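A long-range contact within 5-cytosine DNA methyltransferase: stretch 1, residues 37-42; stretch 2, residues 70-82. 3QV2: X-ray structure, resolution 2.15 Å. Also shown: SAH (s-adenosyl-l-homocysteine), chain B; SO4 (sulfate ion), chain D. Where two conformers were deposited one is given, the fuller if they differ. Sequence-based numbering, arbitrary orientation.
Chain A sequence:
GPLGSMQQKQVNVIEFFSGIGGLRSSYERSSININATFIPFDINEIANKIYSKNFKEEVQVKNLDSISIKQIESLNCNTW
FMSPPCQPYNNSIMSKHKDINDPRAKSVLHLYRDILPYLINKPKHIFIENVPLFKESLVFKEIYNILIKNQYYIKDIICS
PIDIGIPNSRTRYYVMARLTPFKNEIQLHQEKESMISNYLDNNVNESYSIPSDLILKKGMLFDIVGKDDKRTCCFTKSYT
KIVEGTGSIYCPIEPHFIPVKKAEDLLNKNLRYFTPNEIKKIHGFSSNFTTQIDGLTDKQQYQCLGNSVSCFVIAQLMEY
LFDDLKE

Stretch 1, residues 37-42: TFIPFD
Stretch 2, residues 70-82: KQIESLNCNTWFM

Stretch 1 enters in a strand already under way at Thr37, with an extended backbone; Ile39 is at phi/psi -120/96. No hydrogen bond links it to stretch 2; the contact is side-chain packing that buries 267 Å² in all.

Stretch 2 opens in a helix. Gln71 has chi1 and chi2 both t, and this extended side chain brings OE1 to 4.1 Å from Phe41 CE1, at the ring edge. Ser74 (chi1 p) turns back, its OG donating to Gln71 O at 2.6 Å. Leu75 points toward stretch 1 and lies nearest Ile39 in register, CA to CA 8.1 Å. With chi1 -87° and chi2 39°, its CD2 touches two residues: Ile39 CG2 at 3.7 Å and, at the ring edge, Phe41 CE2 at 3.7 Å. Phe41 is m, chi2 -101°.

Asn76 is the first residue to leave helical phi/psi, with positive phi (52/47). Cys77 follows, extended at -100/163. Its chi1 is m, and SG lies 3.8 Å from CD1 of Ile39, whose chi angles are m and p. Asn78 ND2 donates to SO4 O2 at 2.8 Å.

A strand runs from Thr79 to Met82. Phe81 (chi1 m, chi2 -5°) points toward stretch 1. Its CE2 meets Phe38 CE1 at 4.0 Å, at the edge of the Phe38 ring; Phe38 is m, chi2 -93°. Met82 CA is 9.6 Å from Phe41 CA.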

# COMPACT_ATOMS: atom_id res chain seq x y z
N THR A 37 13.85 -13.60 3.50
CA THR A 37 13.69 -13.95 2.09
C THR A 37 12.24 -13.70 1.68
O THR A 37 11.33 -13.79 2.50
CB THR A 37 14.03 -15.42 1.82
OG1 THR A 37 13.12 -16.27 2.54
CG2 THR A 37 15.46 -15.73 2.26
N PHE A 38 12.04 -13.38 0.40
CA PHE A 38 10.71 -13.07 -0.10
C PHE A 38 10.37 -13.84 -1.37
O PHE A 38 11.18 -13.90 -2.30
CB PHE A 38 10.57 -11.56 -0.35
CG PHE A 38 10.67 -10.72 0.89
CD1 PHE A 38 9.53 -10.36 1.59
CD2 PHE A 38 11.90 -10.30 1.36
CE1 PHE A 38 9.62 -9.58 2.74
CE2 PHE A 38 12.00 -9.52 2.50
CZ PHE A 38 10.86 -9.16 3.19
N ILE A 39 9.19 -14.44 -1.40
CA ILE A 39 8.68 -15.10 -2.60
C ILE A 39 7.37 -14.45 -3.03
O ILE A 39 6.30 -14.79 -2.52
CB ILE A 39 8.46 -16.61 -2.39
CG1 ILE A 39 9.79 -17.32 -2.13
CG2 ILE A 39 7.78 -17.22 -3.60
CD1 ILE A 39 10.34 -17.13 -0.74
N PRO A 40 7.45 -13.51 -3.98
CA PRO A 40 6.32 -12.71 -4.44
C PRO A 40 5.41 -13.46 -5.42
O PRO A 40 5.90 -14.15 -6.31
CB PRO A 40 7.00 -11.54 -5.16
CG PRO A 40 8.27 -12.11 -5.66
CD PRO A 40 8.71 -13.12 -4.64
N PHE A 41 4.10 -13.31 -5.24
CA PHE A 41 3.11 -13.86 -6.16
C PHE A 41 2.21 -12.75 -6.68
O PHE A 41 1.61 -12.01 -5.90
CB PHE A 41 2.25 -14.92 -5.46
CG PHE A 41 2.92 -16.26 -5.33
CD1 PHE A 41 2.60 -17.30 -6.20
CD2 PHE A 41 3.85 -16.49 -4.33
CE1 PHE A 41 3.20 -18.53 -6.07
CE2 PHE A 41 4.46 -17.73 -4.21
CZ PHE A 41 4.13 -18.75 -5.08
N ASP A 42 2.13 -12.62 -8.00
CA ASP A 42 1.24 -11.64 -8.62
C ASP A 42 1.13 -11.89 -10.12
O ASP A 42 2.09 -12.29 -10.77
CB ASP A 42 1.73 -10.21 -8.34
CG ASP A 42 0.64 -9.18 -8.52
OD1 ASP A 42 -0.06 -9.21 -9.55
OD2 ASP A 42 0.47 -8.33 -7.61
N LYS A 70 0.37 -27.89 -1.82
CA LYS A 70 1.69 -28.46 -2.06
C LYS A 70 2.70 -27.42 -2.53
O LYS A 70 3.81 -27.34 -2.01
CB LYS A 70 1.60 -29.59 -3.08
CG LYS A 70 2.92 -30.30 -3.37
CD LYS A 70 3.05 -31.58 -2.55
CE LYS A 70 4.24 -32.40 -3.01
NZ LYS A 70 4.27 -33.75 -2.38
N GLN A 71 2.31 -26.63 -3.53
CA GLN A 71 3.20 -25.61 -4.07
C GLN A 71 3.56 -24.56 -3.03
O GLN A 71 4.71 -24.14 -2.92
CB GLN A 71 2.58 -24.94 -5.30
CG GLN A 71 3.44 -23.85 -5.91
CD GLN A 71 2.89 -23.32 -7.22
OE1 GLN A 71 3.37 -22.31 -7.74
NE2 GLN A 71 1.89 -24.00 -7.75
N ILE A 72 2.57 -24.15 -2.24
CA ILE A 72 2.80 -23.18 -1.18
C ILE A 72 3.73 -23.75 -0.10
O ILE A 72 4.65 -23.07 0.35
CB ILE A 72 1.48 -22.73 -0.53
CG1 ILE A 72 0.77 -21.71 -1.42
CG2 ILE A 72 1.74 -22.14 0.85
CD1 ILE A 72 -0.60 -21.31 -0.91
N GLU A 73 3.49 -24.99 0.29
CA GLU A 73 4.26 -25.62 1.36
C GLU A 73 5.69 -25.93 0.91
O GLU A 73 6.61 -25.95 1.72
CB GLU A 73 3.56 -26.89 1.85
CG GLU A 73 3.80 -27.21 3.31
CD GLU A 73 2.93 -28.34 3.82
OE1 GLU A 73 2.32 -28.19 4.90
OE2 GLU A 73 2.85 -29.39 3.14
N SER A 74 5.87 -26.15 -0.39
CA SER A 74 7.18 -26.44 -0.94
C SER A 74 8.13 -25.27 -0.73
O SER A 74 9.35 -25.43 -0.74
CB SER A 74 7.09 -26.77 -2.43
OG SER A 74 6.79 -25.62 -3.20
N LEU A 75 7.56 -24.09 -0.54
CA LEU A 75 8.34 -22.87 -0.32
C LEU A 75 9.01 -22.88 1.05
O LEU A 75 9.98 -22.16 1.28
CB LEU A 75 7.46 -21.63 -0.48
CG LEU A 75 7.31 -21.05 -1.88
CD1 LEU A 75 7.20 -22.15 -2.93
CD2 LEU A 75 6.10 -20.12 -1.95
N ASN A 76 8.47 -23.68 1.97
CA ASN A 76 9.01 -23.76 3.32
C ASN A 76 9.16 -22.39 3.97
O ASN A 76 10.20 -22.07 4.55
CB ASN A 76 10.36 -24.50 3.33
CG ASN A 76 10.23 -25.94 2.88
OD1 ASN A 76 10.99 -26.41 2.02
ND2 ASN A 76 9.26 -26.66 3.44
N CYS A 77 8.11 -21.58 3.87
CA CYS A 77 8.12 -20.25 4.47
C CYS A 77 7.37 -20.25 5.79
O CYS A 77 6.60 -21.17 6.08
CB CYS A 77 7.50 -19.23 3.51
SG CYS A 77 8.53 -18.82 2.09
N ASN A 78 7.60 -19.22 6.60
CA ASN A 78 6.96 -19.12 7.91
C ASN A 78 6.25 -17.79 8.12
O ASN A 78 5.90 -17.44 9.24
CB ASN A 78 8.00 -19.34 9.02
CG ASN A 78 9.14 -18.35 8.95
OD1 ASN A 78 9.05 -17.32 8.28
ND2 ASN A 78 10.23 -18.65 9.65
N THR A 79 6.03 -17.06 7.03
CA THR A 79 5.41 -15.74 7.12
C THR A 79 4.56 -15.42 5.89
O THR A 79 4.94 -15.73 4.76
CB THR A 79 6.47 -14.64 7.31
OG1 THR A 79 7.26 -14.92 8.46
CG2 THR A 79 5.80 -13.29 7.48
N TRP A 80 3.41 -14.79 6.13
CA TRP A 80 2.53 -14.36 5.05
C TRP A 80 2.36 -12.85 5.06
O TRP A 80 1.85 -12.28 6.02
CB TRP A 80 1.15 -15.02 5.19
CG TRP A 80 1.08 -16.44 4.73
CD1 TRP A 80 2.13 -17.27 4.46
CD2 TRP A 80 -0.11 -17.19 4.48
NE1 TRP A 80 1.66 -18.50 4.06
CE2 TRP A 80 0.29 -18.48 4.06
CE3 TRP A 80 -1.48 -16.91 4.56
CZ2 TRP A 80 -0.63 -19.48 3.73
CZ3 TRP A 80 -2.39 -17.90 4.24
CH2 TRP A 80 -1.96 -19.17 3.82
N PHE A 81 2.80 -12.21 3.98
CA PHE A 81 2.50 -10.79 3.76
C PHE A 81 1.51 -10.69 2.61
O PHE A 81 1.66 -11.37 1.60
CB PHE A 81 3.77 -10.01 3.42
CG PHE A 81 4.68 -9.78 4.59
CD1 PHE A 81 4.30 -10.17 5.86
CD2 PHE A 81 5.91 -9.17 4.42
CE1 PHE A 81 5.14 -9.96 6.94
CE2 PHE A 81 6.75 -8.96 5.50
CZ PHE A 81 6.36 -9.35 6.76
N MET A 82 0.50 -9.84 2.77
CA MET A 82 -0.52 -9.71 1.73
C MET A 82 -1.36 -8.45 1.83
O MET A 82 -1.73 -8.01 2.92
CB MET A 82 -1.44 -10.93 1.74
CG MET A 82 -2.34 -11.01 2.96
SD MET A 82 -3.54 -12.35 2.84
CE MET A 82 -2.45 -13.76 2.63
N SAH B . 0.71 -4.09 -1.94
CA SAH B . 1.24 -4.16 -3.29
CB SAH B . 0.11 -4.13 -4.31
CG SAH B . -1.25 -4.66 -3.92
SD SAH B . -2.57 -4.51 -5.13
C SAH B . 2.21 -3.04 -3.51
O SAH B . 2.40 -2.58 -4.67
OXT SAH B . 2.86 -2.55 -2.52
C5' SAH B . -3.28 -6.12 -5.42
C4' SAH B . -2.55 -7.05 -6.32
O4' SAH B . -3.12 -8.31 -6.20
C3' SAH B . -2.72 -6.63 -7.71
O3' SAH B . -1.51 -6.20 -8.22
C2' SAH B . -3.19 -7.78 -8.45
O2' SAH B . -2.41 -7.96 -9.58
C1' SAH B . -3.03 -8.91 -7.53
N9 SAH B . -3.99 -9.94 -7.80
C8 SAH B . -5.32 -9.87 -7.99
N7 SAH B . -5.76 -11.12 -8.20
C5 SAH B . -4.70 -11.97 -8.16
C6 SAH B . -4.57 -13.35 -8.31
N6 SAH B . -5.72 -14.17 -8.58
N1 SAH B . -3.34 -13.89 -8.20
C2 SAH B . -2.25 -13.14 -7.95
N3 SAH B . -2.36 -11.82 -7.80
C4 SAH B . -3.56 -11.21 -7.90
S SO4 D . 10.62 -22.00 10.82
O1 SO4 D . 10.13 -22.06 9.44
O2 SO4 D . 10.10 -20.82 11.49
O3 SO4 D . 10.18 -23.20 11.53
O4 SO4 D . 12.08 -21.95 10.80